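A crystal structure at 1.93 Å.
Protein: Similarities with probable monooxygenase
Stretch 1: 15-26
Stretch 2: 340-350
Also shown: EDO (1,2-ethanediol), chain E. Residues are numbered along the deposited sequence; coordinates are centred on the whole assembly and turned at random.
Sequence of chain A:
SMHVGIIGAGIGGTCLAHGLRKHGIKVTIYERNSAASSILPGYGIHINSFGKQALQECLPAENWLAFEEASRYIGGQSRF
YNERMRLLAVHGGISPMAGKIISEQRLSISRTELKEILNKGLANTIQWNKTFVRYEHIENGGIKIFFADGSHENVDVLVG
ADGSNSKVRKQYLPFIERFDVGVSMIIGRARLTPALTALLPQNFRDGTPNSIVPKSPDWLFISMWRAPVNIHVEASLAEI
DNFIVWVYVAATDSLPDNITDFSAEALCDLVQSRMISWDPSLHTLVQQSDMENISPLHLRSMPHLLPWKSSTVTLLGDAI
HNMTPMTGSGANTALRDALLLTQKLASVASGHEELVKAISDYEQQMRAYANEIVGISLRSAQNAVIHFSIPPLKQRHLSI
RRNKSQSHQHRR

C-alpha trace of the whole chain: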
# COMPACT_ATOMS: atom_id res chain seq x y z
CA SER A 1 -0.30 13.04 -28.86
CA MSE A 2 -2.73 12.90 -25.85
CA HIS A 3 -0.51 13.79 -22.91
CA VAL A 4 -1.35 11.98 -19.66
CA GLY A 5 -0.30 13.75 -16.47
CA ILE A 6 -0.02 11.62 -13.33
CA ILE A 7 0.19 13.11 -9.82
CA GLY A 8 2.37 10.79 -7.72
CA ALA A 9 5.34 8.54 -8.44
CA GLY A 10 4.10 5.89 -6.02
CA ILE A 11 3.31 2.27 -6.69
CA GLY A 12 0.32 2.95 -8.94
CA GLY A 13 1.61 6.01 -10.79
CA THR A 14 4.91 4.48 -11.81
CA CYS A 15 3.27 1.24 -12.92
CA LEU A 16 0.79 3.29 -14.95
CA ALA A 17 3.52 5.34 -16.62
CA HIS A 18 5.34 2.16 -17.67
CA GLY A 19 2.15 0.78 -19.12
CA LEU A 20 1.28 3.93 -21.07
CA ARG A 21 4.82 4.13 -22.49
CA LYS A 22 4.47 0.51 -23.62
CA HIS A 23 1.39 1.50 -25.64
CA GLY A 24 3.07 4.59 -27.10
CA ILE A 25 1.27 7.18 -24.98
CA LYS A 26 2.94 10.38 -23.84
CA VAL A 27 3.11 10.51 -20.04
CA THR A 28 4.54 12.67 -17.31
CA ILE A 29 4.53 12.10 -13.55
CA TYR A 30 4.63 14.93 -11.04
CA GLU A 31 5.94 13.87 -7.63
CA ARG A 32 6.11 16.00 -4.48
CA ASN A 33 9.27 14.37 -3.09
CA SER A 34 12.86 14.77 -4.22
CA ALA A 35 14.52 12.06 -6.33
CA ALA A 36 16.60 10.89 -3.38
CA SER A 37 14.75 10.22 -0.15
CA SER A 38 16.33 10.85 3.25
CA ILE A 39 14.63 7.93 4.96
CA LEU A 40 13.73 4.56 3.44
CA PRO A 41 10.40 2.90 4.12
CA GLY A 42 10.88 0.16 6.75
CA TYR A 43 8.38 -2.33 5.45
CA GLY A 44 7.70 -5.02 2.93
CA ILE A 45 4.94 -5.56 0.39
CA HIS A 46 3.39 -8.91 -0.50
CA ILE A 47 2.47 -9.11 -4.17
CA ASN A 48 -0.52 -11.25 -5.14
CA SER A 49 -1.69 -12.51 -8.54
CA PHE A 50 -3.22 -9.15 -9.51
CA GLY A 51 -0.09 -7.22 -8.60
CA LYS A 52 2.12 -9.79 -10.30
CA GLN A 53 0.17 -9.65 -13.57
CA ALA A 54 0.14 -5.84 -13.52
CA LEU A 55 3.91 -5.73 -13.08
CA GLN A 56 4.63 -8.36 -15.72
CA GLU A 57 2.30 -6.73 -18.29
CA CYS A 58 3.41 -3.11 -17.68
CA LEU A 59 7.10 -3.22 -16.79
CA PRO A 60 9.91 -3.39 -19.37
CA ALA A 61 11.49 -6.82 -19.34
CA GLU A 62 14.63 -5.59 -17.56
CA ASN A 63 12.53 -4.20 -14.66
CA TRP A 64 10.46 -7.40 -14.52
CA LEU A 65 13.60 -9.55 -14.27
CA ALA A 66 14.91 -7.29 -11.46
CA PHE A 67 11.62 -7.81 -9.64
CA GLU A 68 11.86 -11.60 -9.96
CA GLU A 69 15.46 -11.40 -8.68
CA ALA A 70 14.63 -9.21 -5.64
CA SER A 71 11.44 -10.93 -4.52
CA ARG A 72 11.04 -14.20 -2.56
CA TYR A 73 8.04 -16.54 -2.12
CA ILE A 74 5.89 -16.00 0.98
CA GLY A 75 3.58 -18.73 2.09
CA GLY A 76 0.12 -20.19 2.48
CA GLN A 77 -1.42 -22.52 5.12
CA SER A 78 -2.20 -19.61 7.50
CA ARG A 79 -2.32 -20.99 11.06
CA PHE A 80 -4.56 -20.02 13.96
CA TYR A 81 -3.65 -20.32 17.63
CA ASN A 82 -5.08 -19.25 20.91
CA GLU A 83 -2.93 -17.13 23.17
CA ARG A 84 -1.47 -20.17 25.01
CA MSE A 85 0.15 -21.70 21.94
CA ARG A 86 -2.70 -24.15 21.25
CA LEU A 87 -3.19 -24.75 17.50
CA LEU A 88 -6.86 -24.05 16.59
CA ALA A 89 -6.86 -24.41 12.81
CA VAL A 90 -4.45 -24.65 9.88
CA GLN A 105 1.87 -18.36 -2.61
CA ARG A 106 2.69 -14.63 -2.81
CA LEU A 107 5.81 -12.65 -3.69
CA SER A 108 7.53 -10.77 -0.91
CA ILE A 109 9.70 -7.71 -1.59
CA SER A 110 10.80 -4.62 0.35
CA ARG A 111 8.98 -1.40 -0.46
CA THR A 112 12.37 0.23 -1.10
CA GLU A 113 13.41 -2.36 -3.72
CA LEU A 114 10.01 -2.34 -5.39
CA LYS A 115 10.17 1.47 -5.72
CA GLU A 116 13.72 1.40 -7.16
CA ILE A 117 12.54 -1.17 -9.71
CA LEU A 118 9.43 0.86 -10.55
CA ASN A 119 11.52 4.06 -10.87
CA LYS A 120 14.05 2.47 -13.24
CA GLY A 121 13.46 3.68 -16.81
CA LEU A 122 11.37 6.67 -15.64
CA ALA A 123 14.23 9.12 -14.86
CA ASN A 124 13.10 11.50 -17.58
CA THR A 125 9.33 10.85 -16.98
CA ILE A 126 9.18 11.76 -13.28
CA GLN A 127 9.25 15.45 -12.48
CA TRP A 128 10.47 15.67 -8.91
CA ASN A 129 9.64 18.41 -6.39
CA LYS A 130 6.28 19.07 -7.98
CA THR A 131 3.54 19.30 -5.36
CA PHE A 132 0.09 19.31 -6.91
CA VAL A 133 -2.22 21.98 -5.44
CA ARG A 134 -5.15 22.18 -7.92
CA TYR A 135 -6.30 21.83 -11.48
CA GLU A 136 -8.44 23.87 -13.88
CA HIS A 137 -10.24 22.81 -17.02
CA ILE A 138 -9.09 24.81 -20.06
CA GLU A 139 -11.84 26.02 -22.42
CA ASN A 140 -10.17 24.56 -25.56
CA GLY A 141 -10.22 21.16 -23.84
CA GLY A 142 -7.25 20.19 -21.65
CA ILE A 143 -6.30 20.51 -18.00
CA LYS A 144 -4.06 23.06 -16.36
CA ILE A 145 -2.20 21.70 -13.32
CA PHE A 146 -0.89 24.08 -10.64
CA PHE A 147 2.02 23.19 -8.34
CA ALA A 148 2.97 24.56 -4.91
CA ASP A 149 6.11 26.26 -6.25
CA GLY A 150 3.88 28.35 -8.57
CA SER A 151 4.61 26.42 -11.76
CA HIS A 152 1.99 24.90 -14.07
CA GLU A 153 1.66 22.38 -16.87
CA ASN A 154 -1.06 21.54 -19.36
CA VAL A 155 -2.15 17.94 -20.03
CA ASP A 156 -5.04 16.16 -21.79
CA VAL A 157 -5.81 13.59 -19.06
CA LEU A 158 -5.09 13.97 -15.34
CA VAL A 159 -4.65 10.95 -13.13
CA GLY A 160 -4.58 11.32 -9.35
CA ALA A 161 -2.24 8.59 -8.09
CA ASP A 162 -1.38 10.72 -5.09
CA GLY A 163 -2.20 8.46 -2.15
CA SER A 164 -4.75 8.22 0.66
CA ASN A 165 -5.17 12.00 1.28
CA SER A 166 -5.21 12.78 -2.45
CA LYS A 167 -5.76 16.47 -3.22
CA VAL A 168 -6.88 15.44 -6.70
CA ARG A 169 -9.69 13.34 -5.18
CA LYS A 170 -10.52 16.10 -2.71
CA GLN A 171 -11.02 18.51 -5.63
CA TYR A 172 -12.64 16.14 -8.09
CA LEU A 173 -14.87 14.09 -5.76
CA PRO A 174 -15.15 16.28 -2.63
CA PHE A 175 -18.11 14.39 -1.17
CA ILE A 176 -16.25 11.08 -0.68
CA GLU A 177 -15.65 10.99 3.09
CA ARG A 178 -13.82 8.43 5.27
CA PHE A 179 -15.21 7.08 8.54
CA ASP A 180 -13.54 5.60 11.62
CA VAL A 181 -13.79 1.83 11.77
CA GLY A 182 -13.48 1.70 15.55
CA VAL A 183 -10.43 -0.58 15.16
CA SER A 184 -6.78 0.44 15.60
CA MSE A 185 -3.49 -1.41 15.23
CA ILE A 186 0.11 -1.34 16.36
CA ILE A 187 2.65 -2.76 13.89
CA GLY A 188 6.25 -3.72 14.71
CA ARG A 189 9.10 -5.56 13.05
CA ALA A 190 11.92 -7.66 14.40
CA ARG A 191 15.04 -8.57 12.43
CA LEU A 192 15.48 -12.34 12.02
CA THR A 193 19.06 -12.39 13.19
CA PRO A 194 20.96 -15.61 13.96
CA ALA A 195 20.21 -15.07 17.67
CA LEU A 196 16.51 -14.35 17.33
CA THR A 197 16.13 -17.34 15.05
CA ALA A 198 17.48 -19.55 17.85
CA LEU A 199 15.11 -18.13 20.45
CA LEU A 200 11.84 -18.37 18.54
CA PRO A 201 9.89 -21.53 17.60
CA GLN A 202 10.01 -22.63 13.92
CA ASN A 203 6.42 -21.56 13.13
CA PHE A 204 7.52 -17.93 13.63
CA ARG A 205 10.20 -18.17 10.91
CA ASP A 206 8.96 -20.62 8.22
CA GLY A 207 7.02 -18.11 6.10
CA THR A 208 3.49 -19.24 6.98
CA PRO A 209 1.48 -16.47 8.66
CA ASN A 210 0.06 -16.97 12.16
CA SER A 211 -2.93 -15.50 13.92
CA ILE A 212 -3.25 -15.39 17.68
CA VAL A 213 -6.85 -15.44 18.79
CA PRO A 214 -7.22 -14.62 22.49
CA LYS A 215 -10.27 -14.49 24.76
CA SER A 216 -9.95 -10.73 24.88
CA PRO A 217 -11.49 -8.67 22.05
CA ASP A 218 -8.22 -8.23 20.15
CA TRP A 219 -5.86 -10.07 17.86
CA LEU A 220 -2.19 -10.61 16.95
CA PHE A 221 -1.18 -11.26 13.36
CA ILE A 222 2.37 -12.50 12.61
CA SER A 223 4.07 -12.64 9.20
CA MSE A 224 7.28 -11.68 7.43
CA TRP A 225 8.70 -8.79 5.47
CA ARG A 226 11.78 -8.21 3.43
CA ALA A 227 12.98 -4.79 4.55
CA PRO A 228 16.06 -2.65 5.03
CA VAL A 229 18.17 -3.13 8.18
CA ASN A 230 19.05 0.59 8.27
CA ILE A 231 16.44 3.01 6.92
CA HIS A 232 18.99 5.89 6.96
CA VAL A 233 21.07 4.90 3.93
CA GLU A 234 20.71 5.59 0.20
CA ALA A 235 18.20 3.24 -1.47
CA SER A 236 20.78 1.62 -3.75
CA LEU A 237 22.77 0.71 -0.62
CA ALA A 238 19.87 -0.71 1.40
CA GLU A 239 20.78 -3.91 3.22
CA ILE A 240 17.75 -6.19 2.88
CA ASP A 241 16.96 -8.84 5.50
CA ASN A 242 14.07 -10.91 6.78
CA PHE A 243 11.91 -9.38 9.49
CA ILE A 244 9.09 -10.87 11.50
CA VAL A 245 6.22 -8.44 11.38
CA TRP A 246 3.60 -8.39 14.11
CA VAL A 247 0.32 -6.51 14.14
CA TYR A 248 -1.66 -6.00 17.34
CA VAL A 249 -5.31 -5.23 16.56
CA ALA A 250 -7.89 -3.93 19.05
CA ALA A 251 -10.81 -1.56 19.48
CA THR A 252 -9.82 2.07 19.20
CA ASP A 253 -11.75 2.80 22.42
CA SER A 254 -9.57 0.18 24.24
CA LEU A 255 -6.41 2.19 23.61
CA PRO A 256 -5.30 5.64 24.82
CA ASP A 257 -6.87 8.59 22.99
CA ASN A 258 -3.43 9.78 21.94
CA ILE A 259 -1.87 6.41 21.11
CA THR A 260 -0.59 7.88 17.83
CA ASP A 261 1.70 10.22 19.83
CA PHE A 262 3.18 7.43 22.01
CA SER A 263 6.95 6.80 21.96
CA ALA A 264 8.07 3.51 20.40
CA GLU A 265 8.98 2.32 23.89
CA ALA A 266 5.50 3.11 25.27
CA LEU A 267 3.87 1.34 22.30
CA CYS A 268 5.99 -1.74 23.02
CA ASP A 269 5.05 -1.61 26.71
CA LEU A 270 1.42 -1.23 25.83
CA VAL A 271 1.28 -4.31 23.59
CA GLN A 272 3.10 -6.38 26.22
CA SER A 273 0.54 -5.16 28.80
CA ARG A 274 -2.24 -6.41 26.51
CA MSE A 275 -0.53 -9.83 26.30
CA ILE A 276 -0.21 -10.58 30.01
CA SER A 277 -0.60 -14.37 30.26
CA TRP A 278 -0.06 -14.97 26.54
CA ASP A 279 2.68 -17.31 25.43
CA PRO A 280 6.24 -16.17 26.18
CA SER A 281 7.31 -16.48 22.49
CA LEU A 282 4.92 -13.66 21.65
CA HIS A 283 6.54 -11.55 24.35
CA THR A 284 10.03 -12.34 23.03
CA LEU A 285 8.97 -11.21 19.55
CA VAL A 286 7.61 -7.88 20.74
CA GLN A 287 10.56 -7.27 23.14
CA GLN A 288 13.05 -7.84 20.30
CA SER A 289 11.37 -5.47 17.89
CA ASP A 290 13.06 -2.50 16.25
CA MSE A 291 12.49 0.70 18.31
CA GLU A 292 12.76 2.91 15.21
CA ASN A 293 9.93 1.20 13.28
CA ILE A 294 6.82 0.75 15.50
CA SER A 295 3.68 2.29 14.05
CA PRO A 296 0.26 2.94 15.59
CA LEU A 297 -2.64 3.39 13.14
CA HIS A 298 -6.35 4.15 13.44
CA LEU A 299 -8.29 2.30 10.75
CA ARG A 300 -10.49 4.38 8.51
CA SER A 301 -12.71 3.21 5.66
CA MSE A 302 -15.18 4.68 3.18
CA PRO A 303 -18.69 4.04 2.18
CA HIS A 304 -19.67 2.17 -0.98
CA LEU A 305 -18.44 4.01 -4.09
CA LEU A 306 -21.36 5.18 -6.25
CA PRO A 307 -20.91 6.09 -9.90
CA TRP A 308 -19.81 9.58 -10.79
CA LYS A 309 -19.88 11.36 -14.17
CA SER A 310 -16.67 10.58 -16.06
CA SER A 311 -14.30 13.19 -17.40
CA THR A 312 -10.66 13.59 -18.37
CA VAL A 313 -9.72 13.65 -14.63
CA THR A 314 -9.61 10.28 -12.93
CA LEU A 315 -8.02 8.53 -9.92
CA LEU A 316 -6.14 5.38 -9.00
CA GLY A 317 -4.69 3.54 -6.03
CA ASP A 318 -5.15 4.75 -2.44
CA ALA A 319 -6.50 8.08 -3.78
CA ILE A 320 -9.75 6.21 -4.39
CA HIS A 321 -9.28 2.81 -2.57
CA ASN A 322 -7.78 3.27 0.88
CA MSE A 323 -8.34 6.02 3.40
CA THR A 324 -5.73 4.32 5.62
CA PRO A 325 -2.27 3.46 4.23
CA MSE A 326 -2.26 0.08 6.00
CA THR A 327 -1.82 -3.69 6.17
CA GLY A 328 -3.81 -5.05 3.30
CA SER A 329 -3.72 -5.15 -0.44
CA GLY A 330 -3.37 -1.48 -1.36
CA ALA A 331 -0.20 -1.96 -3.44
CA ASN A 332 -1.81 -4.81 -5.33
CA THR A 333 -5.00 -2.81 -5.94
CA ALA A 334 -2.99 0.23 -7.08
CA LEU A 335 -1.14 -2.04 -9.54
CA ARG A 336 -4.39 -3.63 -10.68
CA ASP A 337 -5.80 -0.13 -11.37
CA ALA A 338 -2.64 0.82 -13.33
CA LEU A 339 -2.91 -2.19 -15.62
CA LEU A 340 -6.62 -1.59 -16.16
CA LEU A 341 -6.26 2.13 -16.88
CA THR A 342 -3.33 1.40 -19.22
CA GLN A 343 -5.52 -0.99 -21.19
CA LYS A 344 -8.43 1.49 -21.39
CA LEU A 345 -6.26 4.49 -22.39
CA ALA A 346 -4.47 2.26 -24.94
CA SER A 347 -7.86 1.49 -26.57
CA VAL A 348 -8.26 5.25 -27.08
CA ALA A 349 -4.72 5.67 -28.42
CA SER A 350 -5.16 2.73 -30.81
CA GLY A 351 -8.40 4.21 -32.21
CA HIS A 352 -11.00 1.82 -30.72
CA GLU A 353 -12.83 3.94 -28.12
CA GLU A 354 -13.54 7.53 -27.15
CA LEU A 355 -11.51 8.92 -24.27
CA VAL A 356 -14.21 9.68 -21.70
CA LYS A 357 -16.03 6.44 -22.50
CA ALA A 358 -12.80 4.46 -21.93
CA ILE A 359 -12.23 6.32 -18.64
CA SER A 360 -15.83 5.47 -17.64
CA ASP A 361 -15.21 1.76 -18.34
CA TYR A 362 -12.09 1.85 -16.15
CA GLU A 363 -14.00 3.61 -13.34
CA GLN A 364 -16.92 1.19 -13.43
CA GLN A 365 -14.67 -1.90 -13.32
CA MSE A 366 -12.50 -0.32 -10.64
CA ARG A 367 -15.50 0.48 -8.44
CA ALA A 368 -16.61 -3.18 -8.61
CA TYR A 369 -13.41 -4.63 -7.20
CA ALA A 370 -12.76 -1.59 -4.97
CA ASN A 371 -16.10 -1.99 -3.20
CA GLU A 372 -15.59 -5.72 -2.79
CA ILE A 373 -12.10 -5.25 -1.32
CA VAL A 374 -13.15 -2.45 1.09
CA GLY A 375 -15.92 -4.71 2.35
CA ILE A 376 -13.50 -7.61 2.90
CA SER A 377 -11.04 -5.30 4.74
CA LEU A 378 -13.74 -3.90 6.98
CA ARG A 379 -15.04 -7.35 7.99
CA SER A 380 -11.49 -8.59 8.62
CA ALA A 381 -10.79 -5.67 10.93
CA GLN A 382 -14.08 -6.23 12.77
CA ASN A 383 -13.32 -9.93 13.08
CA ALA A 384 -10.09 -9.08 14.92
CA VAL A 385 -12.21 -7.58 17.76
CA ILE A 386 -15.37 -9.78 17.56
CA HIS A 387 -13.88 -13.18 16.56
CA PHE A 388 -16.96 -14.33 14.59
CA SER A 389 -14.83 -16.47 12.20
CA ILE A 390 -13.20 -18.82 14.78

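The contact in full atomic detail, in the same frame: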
# COMPACT_ATOMS: atom_id res chain seq x y z
N CYS A 15 3.73 2.37 -12.13
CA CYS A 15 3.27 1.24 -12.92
C CYS A 15 2.49 1.75 -14.12
O CYS A 15 2.70 1.29 -15.24
CB CYS A 15 2.43 0.25 -12.12
SG CYS A 15 2.13 -1.32 -12.96
N LEU A 16 1.58 2.69 -13.87
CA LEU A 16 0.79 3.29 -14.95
C LEU A 16 1.67 3.90 -16.03
O LEU A 16 1.42 3.70 -17.21
CB LEU A 16 -0.18 4.36 -14.41
CG LEU A 16 -1.06 5.06 -15.45
CD1 LEU A 16 -1.96 4.09 -16.20
CD2 LEU A 16 -1.90 6.15 -14.78
N ALA A 17 2.68 4.67 -15.64
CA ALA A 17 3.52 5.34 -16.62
C ALA A 17 4.27 4.33 -17.49
O ALA A 17 4.33 4.50 -18.70
CB ALA A 17 4.46 6.34 -15.97
N HIS A 18 4.75 3.24 -16.90
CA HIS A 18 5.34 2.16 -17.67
C HIS A 18 4.38 1.58 -18.69
O HIS A 18 4.74 1.37 -19.87
CB HIS A 18 5.82 1.03 -16.76
CG HIS A 18 7.11 1.33 -16.09
ND1 HIS A 18 8.27 1.55 -16.78
CD2 HIS A 18 7.42 1.46 -14.78
CE1 HIS A 18 9.24 1.81 -15.93
NE2 HIS A 18 8.76 1.75 -14.71
N GLY A 19 3.15 1.35 -18.25
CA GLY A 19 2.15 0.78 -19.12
C GLY A 19 1.81 1.68 -20.29
O GLY A 19 1.70 1.22 -21.43
N LEU A 20 1.61 2.96 -20.01
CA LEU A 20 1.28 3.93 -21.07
C LEU A 20 2.42 4.06 -22.07
O LEU A 20 2.18 4.07 -23.29
CB LEU A 20 0.93 5.29 -20.47
CG LEU A 20 -0.30 5.28 -19.55
CD1 LEU A 20 -0.48 6.62 -18.89
CD2 LEU A 20 -1.56 4.88 -20.29
N ARG A 21 3.66 4.11 -21.59
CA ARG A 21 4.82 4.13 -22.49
C ARG A 21 4.85 2.90 -23.39
O ARG A 21 5.10 3.01 -24.62
CB ARG A 21 6.12 4.27 -21.71
CG ARG A 21 6.31 5.64 -21.12
CD ARG A 21 7.24 5.66 -19.91
NE ARG A 21 8.56 5.06 -20.15
CZ ARG A 21 9.59 5.65 -20.76
NH1 ARG A 21 9.49 6.88 -21.24
NH2 ARG A 21 10.73 4.98 -20.90
N LYS A 22 4.53 1.73 -22.82
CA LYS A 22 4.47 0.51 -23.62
C LYS A 22 3.50 0.63 -24.79
O LYS A 22 3.76 0.06 -25.86
CB LYS A 22 4.11 -0.70 -22.76
CG LYS A 22 4.28 -2.01 -23.48
CD LYS A 22 3.92 -3.18 -22.60
CE LYS A 22 4.09 -4.48 -23.37
NZ LYS A 22 3.96 -5.64 -22.47
N HIS A 23 2.41 1.38 -24.59
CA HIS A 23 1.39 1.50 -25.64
C HIS A 23 1.57 2.77 -26.48
O HIS A 23 0.72 3.09 -27.28
CB HIS A 23 -0.01 1.39 -25.03
CG HIS A 23 -0.29 0.03 -24.47
ND1 HIS A 23 0.25 -0.41 -23.28
CD2 HIS A 23 -1.00 -1.01 -24.97
CE1 HIS A 23 -0.15 -1.65 -23.05
NE2 HIS A 23 -0.91 -2.03 -24.06
N GLY A 24 2.69 3.45 -26.29
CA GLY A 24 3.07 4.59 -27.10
C GLY A 24 2.43 5.91 -26.71
O GLY A 24 2.38 6.83 -27.50
N ILE A 25 1.97 5.99 -25.47
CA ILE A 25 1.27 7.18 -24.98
C ILE A 25 2.23 8.09 -24.25
O ILE A 25 3.09 7.63 -23.50
CB ILE A 25 0.09 6.74 -24.09
CG1 ILE A 25 -0.91 5.97 -24.96
CG2 ILE A 25 -0.56 7.92 -23.39
CD1 ILE A 25 -1.93 5.16 -24.19
N LYS A 26 2.10 9.39 -24.48
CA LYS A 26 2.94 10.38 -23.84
C LYS A 26 2.50 10.55 -22.39
O LYS A 26 1.30 10.71 -22.12
CB LYS A 26 2.83 11.72 -24.56
CG LYS A 26 3.76 12.80 -24.06
CD LYS A 26 3.48 14.11 -24.77
CE LYS A 26 4.62 15.09 -24.62
NZ LYS A 26 5.07 15.26 -23.21
N LEU A 340 -5.30 -1.86 -15.57
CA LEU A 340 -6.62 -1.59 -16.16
C LEU A 340 -6.70 -0.25 -16.89
O LEU A 340 -7.16 -0.19 -18.03
CB LEU A 340 -7.68 -1.67 -15.07
CG LEU A 340 -9.11 -1.53 -15.60
CD1 LEU A 340 -9.40 -2.62 -16.64
CD2 LEU A 340 -10.03 -1.60 -14.40
N LEU A 341 -6.24 0.82 -16.26
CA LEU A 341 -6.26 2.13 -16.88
C LEU A 341 -5.34 2.22 -18.10
O LEU A 341 -5.68 2.85 -19.09
CB LEU A 341 -5.92 3.21 -15.87
CG LEU A 341 -6.07 4.67 -16.35
CD1 LEU A 341 -7.44 4.94 -16.98
CD2 LEU A 341 -5.82 5.60 -15.20
N THR A 342 -4.18 1.55 -18.04
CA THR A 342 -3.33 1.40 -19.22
C THR A 342 -4.12 0.82 -20.41
O THR A 342 -4.08 1.36 -21.52
CB THR A 342 -2.13 0.47 -18.93
OG1 THR A 342 -1.29 1.08 -17.96
CG2 THR A 342 -1.33 0.22 -20.19
N GLN A 343 -4.79 -0.29 -20.16
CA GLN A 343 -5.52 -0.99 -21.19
C GLN A 343 -6.63 -0.12 -21.77
O GLN A 343 -6.83 -0.10 -22.99
CB GLN A 343 -6.10 -2.31 -20.67
CG GLN A 343 -5.05 -3.36 -20.34
CD GLN A 343 -5.60 -4.51 -19.52
OE1 GLN A 343 -6.68 -4.44 -18.94
NE2 GLN A 343 -4.82 -5.57 -19.42
N LYS A 344 -7.34 0.61 -20.92
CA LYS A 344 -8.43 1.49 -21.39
C LYS A 344 -7.89 2.72 -22.15
O LYS A 344 -8.39 3.04 -23.23
CB LYS A 344 -9.36 1.88 -20.23
CG LYS A 344 -10.01 0.68 -19.55
CD LYS A 344 -10.63 -0.31 -20.54
CE LYS A 344 -11.28 -1.47 -19.83
NZ LYS A 344 -11.95 -2.38 -20.80
N LEU A 345 -6.84 3.37 -21.65
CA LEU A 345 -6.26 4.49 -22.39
C LEU A 345 -5.62 4.00 -23.70
O LEU A 345 -5.70 4.68 -24.72
CB LEU A 345 -5.27 5.30 -21.54
CG LEU A 345 -5.93 6.08 -20.39
CD1 LEU A 345 -4.89 6.68 -19.49
CD2 LEU A 345 -6.92 7.16 -20.84
N ALA A 346 -5.05 2.80 -23.70
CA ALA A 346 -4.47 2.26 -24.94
C ALA A 346 -5.56 2.09 -26.01
O ALA A 346 -5.30 2.30 -27.19
CB ALA A 346 -3.78 0.93 -24.69
N SER A 347 -6.77 1.68 -25.61
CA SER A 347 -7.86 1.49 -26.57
C SER A 347 -8.27 2.82 -27.22
O SER A 347 -8.79 2.83 -28.34
CB SER A 347 -9.08 0.82 -25.90
OG SER A 347 -9.78 1.76 -25.09
N VAL A 348 -8.04 3.92 -26.53
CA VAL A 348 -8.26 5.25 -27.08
C VAL A 348 -7.11 5.59 -28.04
O VAL A 348 -7.33 5.98 -29.19
CB VAL A 348 -8.36 6.31 -25.99
CG1 VAL A 348 -8.66 7.69 -26.59
CG2 VAL A 348 -9.42 5.93 -24.97
N ALA A 349 -5.88 5.41 -27.58
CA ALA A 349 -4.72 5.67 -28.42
C ALA A 349 -4.81 4.88 -29.74
O ALA A 349 -4.55 5.42 -30.82
CB ALA A 349 -3.44 5.31 -27.68
N SER A 350 -5.20 3.61 -29.65
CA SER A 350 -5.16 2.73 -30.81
C SER A 350 -6.32 2.96 -31.77
O SER A 350 -6.35 2.34 -32.84
CB SER A 350 -5.16 1.26 -30.38
OG SER A 350 -6.37 0.90 -29.73
C1 EDO E . 8.64 1.84 -20.38
O1 EDO E . 8.85 2.44 -19.14
C2 EDO E . 7.65 0.72 -20.21
O2 EDO E . 6.74 0.79 -21.23

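Two helices from distant parts of one chain pack side by side here through van der Waals contact alone, with no hydrogen bond crossing between them, and the example illustrates how a glycine lets helices approach closely. The axes run in broadly the same direction, 30° apart, and come within 8.8 Å of each other. The closest pair of CA atoms is Gly19 CA and Thr342 CA, 5.5 Å apart. A CB built on Gly19 would point toward the second helix and lie 2.3 Å from Thr342 OG1, a clash; its absence leaves room for the threonine, whose CG2 rests 3.4 Å from Gly19 O.

Around this point the larger side chains close the gap. Leu16 and Leu20 leave their helix sideways, yet their ends reach the partner: Leu16 CD1 lies 3.6 Å from Thr342 OG1, Leu16 CD2 meets Leu341 CD2 at 4.0 Å, and Leu20 CD2 meets Leu345 CD1 at 3.9 Å. Thr342 is thus the hub of the contact, touching Leu16, Gly19, Leu20 and His23, and it gives up more surface to the other stretch than any other residue.

Where the first helix ends, the packing continues. His23, the first residue to leave helical geometry, turns its ring back so that ND1 donates a nearly straight hydrogen bond to Gly19 O (2.9 Å, 170°). Held in this way, the ring serves as a packing surface: His23 ND1 is 3.5 Å from Thr342 CG2, and His23 CD2 is 3.4 Å from Ala346 CB. Gly24 follows with a positive phi, a conformation that favours glycine, and Ile25 then points toward the second helix. Ile25 CG1 lies 3.8 Å from Ala349 CB, while Ile25 CD1 sits 3.9 Å from Ala346 CA, an approach to the backbone itself beside a small alanine.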